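Local coordinates for GTP-binding protein REM 1 (Homo sapiens, PDB 2NZJ) that binds GDP with a Ras-like G domain and, as a member of the Rad and Gem-like GTP-binding proteins, probably acts in signalling, at residues 117-122 with 148-153; 7-12 with 80-85. All coordinates share one frame; numbering follows the deposited sequence.

Contact 1: residues 117-122 with 148-153. With GDP (guanosine-5'-diphosphate), chain G.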
# COMPACT_ATOMS: atom_id res chain seq x y z
N VAL A 117 4.21 -0.18 -4.37
CA VAL A 117 3.50 0.82 -5.14
C VAL A 117 4.41 1.96 -5.52
O VAL A 117 5.02 2.60 -4.65
CB VAL A 117 2.31 1.43 -4.35
CG1 VAL A 117 1.69 2.59 -5.12
CG2 VAL A 117 1.27 0.40 -4.09
N GLY A 118 4.49 2.21 -6.83
CA GLY A 118 5.18 3.38 -7.35
C GLY A 118 4.20 4.51 -7.58
O GLY A 118 3.53 4.53 -8.61
N ASN A 119 4.11 5.44 -6.64
CA ASN A 119 3.15 6.55 -6.73
C ASN A 119 3.76 7.76 -7.44
O ASN A 119 4.96 7.81 -7.71
CB ASN A 119 2.66 6.94 -5.33
CG ASN A 119 1.47 7.88 -5.35
OD1 ASN A 119 0.56 7.74 -6.20
ND2 ASN A 119 1.45 8.83 -4.42
N LYS A 120 2.92 8.72 -7.78
CA LYS A 120 3.32 9.91 -8.55
C LYS A 120 3.73 9.60 -10.00
O LYS A 120 4.58 10.27 -10.57
CB LYS A 120 4.41 10.70 -7.83
CG LYS A 120 4.15 10.92 -6.34
CD LYS A 120 4.76 12.23 -5.84
CE LYS A 120 4.55 12.43 -4.33
NZ LYS A 120 5.27 13.66 -3.83
N ALA A 121 3.08 8.59 -10.60
CA ALA A 121 3.28 8.21 -12.02
C ALA A 121 3.06 9.34 -12.99
O ALA A 121 3.58 9.30 -14.10
CB ALA A 121 2.32 7.03 -12.40
N ASP A 122 2.25 10.31 -12.61
CA ASP A 122 2.00 11.50 -13.45
C ASP A 122 3.20 12.41 -13.60
O ASP A 122 3.25 13.25 -14.53
CB ASP A 122 0.87 12.32 -12.83
CG ASP A 122 1.14 12.66 -11.37
OD1 ASP A 122 1.32 13.85 -11.07
OD2 ASP A 122 1.20 11.72 -10.53
N THR A 148 0.75 4.05 -9.46
CA THR A 148 -0.45 4.82 -9.28
C THR A 148 -0.15 6.31 -9.37
O THR A 148 1.02 6.72 -9.40
CB THR A 148 -1.08 4.53 -7.92
OG1 THR A 148 -0.23 5.01 -6.87
CG2 THR A 148 -1.30 3.03 -7.76
N SER A 149 -1.23 7.09 -9.44
CA SER A 149 -1.18 8.52 -9.19
C SER A 149 -2.43 8.91 -8.41
O SER A 149 -3.54 8.71 -8.88
CB SER A 149 -1.08 9.33 -10.50
OG SER A 149 -1.28 10.72 -10.27
N ALA A 150 -2.24 9.48 -7.23
CA ALA A 150 -3.36 9.97 -6.44
C ALA A 150 -3.96 11.25 -7.02
O ALA A 150 -5.16 11.51 -6.85
CB ALA A 150 -2.93 10.19 -5.00
N THR A 151 -3.15 12.07 -7.68
CA THR A 151 -3.64 13.35 -8.21
C THR A 151 -4.41 13.20 -9.53
O THR A 151 -5.30 14.00 -9.82
CB THR A 151 -2.51 14.37 -8.41
OG1 THR A 151 -1.56 13.84 -9.33
CG2 THR A 151 -1.80 14.65 -7.10
N LEU A 152 -4.07 12.18 -10.33
CA LEU A 152 -4.86 11.83 -11.52
C LEU A 152 -5.91 10.78 -11.21
O LEU A 152 -6.71 10.43 -12.07
CB LEU A 152 -3.99 11.26 -12.64
CG LEU A 152 -3.23 12.17 -13.57
CD1 LEU A 152 -2.86 11.30 -14.75
CD2 LEU A 152 -4.03 13.43 -14.02
N GLN A 153 -5.90 10.25 -9.99
CA GLN A 153 -6.78 9.13 -9.61
C GLN A 153 -6.62 7.95 -10.57
O GLN A 153 -7.56 7.45 -11.13
CB GLN A 153 -8.24 9.61 -9.45
CG GLN A 153 -8.32 10.74 -8.37
CD GLN A 153 -9.73 11.35 -8.16
OE1 GLN A 153 -10.59 10.74 -7.53
NE2 GLN A 153 -9.93 12.58 -8.64
PB GDP G . 2.57 10.96 2.81
O1B GDP G . 3.24 9.72 2.27
O2B GDP G . 1.28 10.68 3.51
O3B GDP G . 3.57 11.58 3.77
O3A GDP G . 2.36 11.86 1.52
PA GDP G . 1.08 12.79 1.37
O1A GDP G . 0.92 13.61 2.62
O2A GDP G . -0.16 12.01 1.05
O5' GDP G . 1.47 13.64 0.07
C5' GDP G . 2.70 14.36 -0.01
C4' GDP G . 2.58 15.39 -1.14
O4' GDP G . 2.69 14.73 -2.43
C3' GDP G . 1.23 16.12 -1.12
O3' GDP G . 1.37 17.53 -1.37
C2' GDP G . 0.45 15.49 -2.26
O2' GDP G . -0.44 16.39 -2.91
C1' GDP G . 1.53 14.99 -3.22
N9 GDP G . 1.12 13.74 -3.90
C8 GDP G . 0.64 12.60 -3.35
N7 GDP G . 0.41 11.65 -4.29
C5 GDP G . 0.75 12.20 -5.45
C6 GDP G . 0.74 11.77 -6.85
O6 GDP G . 0.33 10.62 -7.11
N1 GDP G . 1.18 12.64 -7.78
C2 GDP G . 1.60 13.88 -7.47
N2 GDP G . 2.04 14.75 -8.42
N3 GDP G . 1.62 14.34 -6.21
C4 GDP G . 1.21 13.56 -5.19
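Asp122 uses both carboxylate oxygens on the guanine of GDP and still takes a third bond from Ser149. GDP N1 donates to Asp122 OD2 in a nearly straight bond of 2.9 Å (177°). GDP N2 reaches Asp122 OD1 at 2.9 Å. Ser149 OG comes from above the carboxylate plane and donates to Asp122 OD2 at 2.7 Å. Two bonds grip OD2. Ser149 OG in turn accepts the backbone N-H of Leu152, an ST motif that steadies the hydroxyl over the carboxylate. Residues 119-122 read Asn-Lys-Ala-Asp, the NKxD guanine-specificity motif of Ras-like GTPases, and Ser149 and Ala150 form the Ser-Ala element that helps complete the base pocket. Ala150 N donates to GDP O6 at 2.8 Å. Asn119 lies on the N7 side of the base, with ND2 3.0 Å from GDP N7. Its CG lies anti to the backbone N (chi1 -168°), and its OD1 accepts a hydrogen bond from Thr148 OG1 at 2.9 Å, the donor tilted 34° from the carbonyl plane. ND2 bonds to Val15 O of the P-loop. The extended chain of Lys120 runs over one face of the guanine, with CG 3.6 Å from GDP C6, and Thr151 CG2 covers the opposite face. Lys120 NZ bonds to GDP O4' and to Gly14 O. The backbones join directly: Thr148 N donates to Gly118 O, and Ala121 N to Thr148 O at 3.0 Å.

Contact 2: residues 7-12 with 80-85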
# COMPACT_ATOMS: atom_id res chain seq x y z
N VAL A 7 -4.97 -3.46 6.49
CA VAL A 7 -3.99 -3.17 5.46
C VAL A 7 -3.13 -2.02 5.94
O VAL A 7 -3.63 -0.94 6.23
CB VAL A 7 -4.64 -2.72 4.13
CG1 VAL A 7 -3.55 -2.36 3.09
CG2 VAL A 7 -5.57 -3.80 3.60
N VAL A 8 -1.82 -2.24 6.00
CA VAL A 8 -0.94 -1.24 6.57
C VAL A 8 -0.14 -0.54 5.45
O VAL A 8 0.49 -1.22 4.64
CB VAL A 8 -0.04 -1.87 7.66
CG1 VAL A 8 0.61 -0.82 8.48
CG2 VAL A 8 -0.86 -2.77 8.57
N LEU A 9 -0.19 0.81 5.41
CA LEU A 9 0.58 1.64 4.44
C LEU A 9 1.96 2.04 4.99
O LEU A 9 2.05 2.73 5.99
CB LEU A 9 -0.15 2.94 4.04
CG LEU A 9 -1.36 2.87 3.11
CD1 LEU A 9 -2.06 4.21 3.03
CD2 LEU A 9 -0.94 2.41 1.72
N LEU A 10 3.02 1.63 4.31
CA LEU A 10 4.38 1.98 4.69
C LEU A 10 5.07 2.80 3.58
O LEU A 10 4.71 2.71 2.41
CB LEU A 10 5.21 0.72 4.93
CG LEU A 10 4.77 -0.27 5.99
CD1 LEU A 10 5.56 -1.56 5.84
CD2 LEU A 10 4.90 0.31 7.40
N GLY A 11 6.11 3.53 3.97
CA GLY A 11 6.94 4.30 3.06
C GLY A 11 7.41 5.62 3.64
O GLY A 11 6.81 6.14 4.59
N ASP A 12 8.44 6.19 3.04
CA ASP A 12 8.97 7.49 3.46
C ASP A 12 7.93 8.63 3.41
O ASP A 12 6.97 8.56 2.65
CB ASP A 12 10.17 7.88 2.58
CG ASP A 12 11.45 7.17 2.99
OD1 ASP A 12 11.45 6.40 3.99
OD2 ASP A 12 12.47 7.40 2.33
N ALA A 80 -2.19 -7.39 5.21
CA ALA A 80 -1.45 -7.04 3.99
C ALA A 80 -0.67 -5.76 4.21
O ALA A 80 -1.06 -4.92 5.04
CB ALA A 80 -2.42 -6.87 2.82
N TYR A 81 0.42 -5.59 3.48
CA TYR A 81 1.22 -4.38 3.56
C TYR A 81 1.39 -3.76 2.19
O TYR A 81 1.70 -4.46 1.23
CB TYR A 81 2.59 -4.71 4.16
CG TYR A 81 2.50 -5.06 5.61
CD1 TYR A 81 2.39 -6.39 6.03
CD2 TYR A 81 2.51 -4.07 6.58
CE1 TYR A 81 2.30 -6.69 7.37
CE2 TYR A 81 2.41 -4.36 7.90
CZ TYR A 81 2.31 -5.66 8.30
OH TYR A 81 2.23 -5.89 9.64
N VAL A 82 1.15 -2.44 2.11
CA VAL A 82 1.38 -1.65 0.90
C VAL A 82 2.58 -0.72 1.14
O VAL A 82 2.47 0.25 1.87
CB VAL A 82 0.14 -0.85 0.49
CG1 VAL A 82 0.40 -0.01 -0.74
CG2 VAL A 82 -0.97 -1.79 0.22
N ILE A 83 3.71 -1.05 0.52
CA ILE A 83 4.93 -0.25 0.60
C ILE A 83 4.94 0.71 -0.57
O ILE A 83 5.11 0.30 -1.70
CB ILE A 83 6.20 -1.12 0.49
CG1 ILE A 83 6.34 -2.06 1.68
CG2 ILE A 83 7.45 -0.26 0.37
CD1 ILE A 83 7.33 -3.22 1.46
N VAL A 84 4.79 2.00 -0.28
CA VAL A 84 4.67 3.05 -1.30
C VAL A 84 5.98 3.81 -1.42
O VAL A 84 6.58 4.14 -0.42
CB VAL A 84 3.59 4.05 -0.92
CG1 VAL A 84 3.48 5.19 -1.94
CG2 VAL A 84 2.26 3.30 -0.72
N TYR A 85 6.44 4.06 -2.66
CA TYR A 85 7.52 5.03 -2.93
C TYR A 85 7.05 5.98 -4.04
O TYR A 85 6.02 5.75 -4.68
CB TYR A 85 8.86 4.32 -3.26
CG TYR A 85 8.84 3.59 -4.56
CD1 TYR A 85 8.36 2.30 -4.65
CD2 TYR A 85 9.25 4.20 -5.73
CE1 TYR A 85 8.29 1.63 -5.83
CE2 TYR A 85 9.17 3.53 -6.97
CZ TYR A 85 8.68 2.24 -7.00
OH TYR A 85 8.63 1.54 -8.18
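Tyr81 lies alongside Val8 on one face of the sheet, both side chains pointing the same way. Tyr81 CB sits 4.1 Å from Val8 O. CG is anti to the carbonyl carbon (chi1 -70°), which puts the CD2 and CE2 side of the ring beside strand 7-10. CD2 meets Val8 CB on one hand and Leu10 CD1, at 4.0 Å, on the other. CE2 also touches Val8 CB, at 3.5 Å, and comes within 3.7 Å of Val8 CG2. Both neighbours approach the ring obliquely. At the tip, OH is hydrogen-bonded to Cys74 O and Gly78 N, which ties the strand to the loop before it. An alanine here would probably open a gap beside Val8 and Leu10 and leave Cys74 O and Gly78 N without their shared hydroxyl partner.

On the other face, Leu9 CD2 packs on Val82 CB at 3.6 Å and also touches Val84 CG2. Val7 CG1 meets Val82 CG2 at 3.9 Å, and helix 156-171 covers Val7 and Ala80. Four backbone bonds join the strands: Val8 N to Ala80 O, Val82 N to Val8 O, Leu10 N to Val82 O, and Val84 N to Leu10 O. The last is 2.8 Å and nearly straight (178°). At Gly11 a CB would clash with Val84 O, and the backbone angles themselves call for glycine. This is the parallel central pair of the Ras-like G domain, whose first strand runs into the P-loop at Gly11.

In the fold
Contact 2 is core, almost wholly buried near the chain centre. Contact 1 lies further out, partly buried, at the nucleotide. Both reach the same sheet, where strands 80-86 and 114-119 are neighbours. Tyr85 joins them through its backbone: its N lies 2.8 Å from Val117 O and its O 2.8 Å from Asn119 N, both probable hydrogen bonds. Val117 CG2 packs on Val82 CG1. The chemistry follows the place. Contact 2 is a regular strand pair with mainly aliphatic side chains on both faces and Tyr81 on one. Contact 1 joins a strand end to a loop, and polar side chains turn to the base. Strand 4-10 leads into the P-loop, so both contacts border the same nucleotide site.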